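Local coordinates for solute Binding Protein BlMnBP1, Blac_00780 in complex with mannopentaose (Bifidobacterium, PDB 6I5W) that binds manno-oligosaccharides and, as the solute-binding protein of an ABC transporter, probably delivers them for uptake during growth on beta-mannan, at residues Y225-T230 / F289-D294. Sequence-based numbering, arbitrary orientation.
With ZN (zinc ion), chain M.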
loop_
_atom_site.group_PDB
_atom_site.type_symbol
_atom_site.label_atom_id
_atom_site.label_comp_id
_atom_site.label_asym_id
_atom_site.label_seq_id
_atom_site.Cartn_x
_atom_site.Cartn_y
_atom_site.Cartn_z
ATOM N N TYR A 225 -3.003 2.176 18.852
ATOM C CA TYR A 225 -1.944 2.206 19.866
ATOM C C TYR A 225 -1.000 1.023 19.757
ATOM O O TYR A 225 0.237 1.201 19.678
ATOM C CB TYR A 225 -2.572 2.242 21.248
ATOM C CG TYR A 225 -1.599 2.298 22.405
ATOM C CD1 TYR A 225 -1.137 3.512 22.867
ATOM C CD2 TYR A 225 -1.168 1.135 23.045
ATOM C CE1 TYR A 225 -0.248 3.591 23.927
ATOM C CE2 TYR A 225 -0.270 1.199 24.155
ATOM C CZ TYR A 225 0.181 2.425 24.577
ATOM O OH TYR A 225 1.053 2.543 25.621
ATOM N N ALA A 226 -1.560 -0.194 19.714
ATOM C CA ALA A 226 -0.741 -1.399 19.675
ATOM C C ALA A 226 0.184 -1.441 18.464
ATOM O O ALA A 226 1.312 -1.974 18.559
ATOM C CB ALA A 226 -1.657 -2.624 19.681
ATOM N N VAL A 227 -0.262 -0.906 17.331
ATOM C CA VAL A 227 0.565 -0.893 16.134
ATOM C C VAL A 227 1.755 0.046 16.317
ATOM O O VAL A 227 2.895 -0.315 16.019
ATOM C CB VAL A 227 -0.251 -0.460 14.908
ATOM C CG1 VAL A 227 0.656 -0.222 13.669
ATOM C CG2 VAL A 227 -1.334 -1.497 14.543
ATOM N N TYR A 228 1.485 1.306 16.698
ATOM C CA TYR A 228 2.570 2.278 16.839
ATOM C C TYR A 228 3.542 1.902 17.959
ATOM O O TYR A 228 4.752 2.178 17.860
ATOM C CB TYR A 228 1.963 3.689 17.068
ATOM C CG TYR A 228 1.118 4.176 15.885
ATOM C CD1 TYR A 228 1.688 4.339 14.616
ATOM C CD2 TYR A 228 -0.242 4.459 16.036
ATOM C CE1 TYR A 228 0.950 4.746 13.530
ATOM C CE2 TYR A 228 -1.009 4.905 14.939
ATOM C CZ TYR A 228 -0.393 5.047 13.694
ATOM O OH TYR A 228 -1.065 5.485 12.589
ATOM N N LYS A 229 3.049 1.272 19.028
ATOM C CA LYS A 229 3.891 0.801 20.107
ATOM C C LYS A 229 4.748 -0.371 19.643
ATOM O O LYS A 229 5.874 -0.536 20.135
ATOM C CB LYS A 229 3.022 0.431 21.321
ATOM C CG LYS A 229 3.806 0.061 22.600
ATOM C CD LYS A 229 2.897 -0.072 23.807
ATOM C CE LYS A 229 3.640 -0.596 25.058
ATOM N NZ LYS A 229 3.706 -2.083 25.056
ATOM N N THR A 230 4.278 -1.155 18.661
ATOM C CA THR A 230 5.150 -2.198 18.139
ATOM C C THR A 230 6.429 -1.585 17.591
ATOM O O THR A 230 7.536 -2.042 17.897
ATOM C CB THR A 230 4.442 -3.002 17.085
ATOM O OG1 THR A 230 3.382 -3.754 17.665
ATOM C CG2 THR A 230 5.407 -3.928 16.410
ATOM N N PHE A 289 0.271 -9.284 10.435
ATOM C CA PHE A 289 0.788 -8.399 11.469
ATOM C C PHE A 289 0.429 -8.998 12.836
ATOM O O PHE A 289 -0.666 -9.564 12.989
ATOM C CB PHE A 289 0.229 -6.986 11.318
ATOM C CG PHE A 289 0.897 -5.971 12.218
ATOM C CD1 PHE A 289 0.438 -5.739 13.497
ATOM C CD2 PHE A 289 2.022 -5.271 11.782
ATOM C CE1 PHE A 289 1.060 -4.838 14.346
ATOM C CE2 PHE A 289 2.641 -4.324 12.629
ATOM C CZ PHE A 289 2.167 -4.138 13.928
ATOM N N PRO A 290 1.352 -8.927 13.867
ATOM C CA PRO A 290 1.146 -9.703 15.100
ATOM C C PRO A 290 0.174 -9.063 16.083
ATOM O O PRO A 290 0.523 -8.722 17.192
ATOM C CB PRO A 290 2.565 -9.786 15.692
ATOM C CG PRO A 290 3.323 -8.629 15.096
ATOM C CD PRO A 290 2.743 -8.451 13.731
ATOM N N ILE A 291 -1.065 -8.895 15.650
ATOM C CA ILE A 291 -2.153 -8.454 16.506
ATOM C C ILE A 291 -3.258 -9.486 16.382
ATOM O O ILE A 291 -3.534 -9.987 15.285
ATOM C CB ILE A 291 -2.679 -7.053 16.149
ATOM C CG1 ILE A 291 -1.716 -5.999 16.734
ATOM C CG2 ILE A 291 -4.100 -6.881 16.669
ATOM C CD1 ILE A 291 -2.131 -4.547 16.315
ATOM N N THR A 292 -3.860 -9.820 17.497
ATOM C CA THR A 292 -4.974 -10.746 17.534
ATOM C C THR A 292 -6.130 -10.027 18.168
ATOM O O THR A 292 -5.948 -9.341 19.172
ATOM C CB THR A 292 -4.630 -11.988 18.354
ATOM O OG1 THR A 292 -3.582 -12.691 17.699
ATOM C CG2 THR A 292 -5.816 -12.868 18.462
ATOM N N VAL A 293 -7.314 -10.193 17.604
ATOM C CA VAL A 293 -8.495 -9.470 18.049
ATOM C C VAL A 293 -9.529 -10.519 18.390
ATOM O O VAL A 293 -10.051 -11.209 17.500
ATOM C CB VAL A 293 -9.001 -8.486 16.985
ATOM C CG1 VAL A 293 -10.185 -7.703 17.546
ATOM C CG2 VAL A 293 -7.866 -7.556 16.579
ATOM N N ASP A 294 -9.785 -10.697 19.681
ATOM C CA ASP A 294 -10.779 -11.665 20.105
ATOM C C ASP A 294 -10.435 -13.044 19.552
ATOM O O ASP A 294 -11.292 -13.786 19.080
ATOM C CB ASP A 294 -12.159 -11.196 19.658
ATOM C CG ASP A 294 -13.268 -11.843 20.413
ATOM O OD1 ASP A 294 -13.187 -11.928 21.659
ATOM O OD2 ASP A 294 -14.242 -12.225 19.749
HETATM ZN ZN ZN M . -13.086 -11.643 23.588
#
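Ile291 reaches from its loop to helix 223-236 with the end of its longer branch, and CD1 rests against two side chains of the helix, 3.6 Å from CG2 of Val227 and 3.9 Å from CB of Ala226. Its chain is extended (chi2 176°), which carries the terminal methyl to the helix; the short methyl of Ala226 leaves room for it. The side chains of Val227 and Ile291 meet at about a right angle. Valine suits this place because branching at CB, with CG1 anti to the backbone N (chi1 171°), sets CG2 beside that N, where it also meets CE1 of Phe289 at 4.1 Å, oblique to the ring. CD of Pro290 lies over one face of this ring, toward its rim, and CG1 of Ile291 sits at its edge, in plane. Phe289 and Thr230 approach from opposite directions, CZ lying 3.9 Å from OG1. That buried hydroxyl donates to the carbonyl O of Ala226, one turn back, at 2.9 Å (C=O...OG1 153°, somewhat tilted from the carbonyl plane), joining the backbone N of Thr230 as second donor. With an alanine in place of Thr230, both branches beside CZ of Phe289 would be lost, which would probably leave a gap there and the Ala226 carbonyl with only the backbone donor. Here a helix packs against the loop joining strands 284-288 and 298-309, a buried helix-to-loop contact within the periplasmic-binding-protein fold.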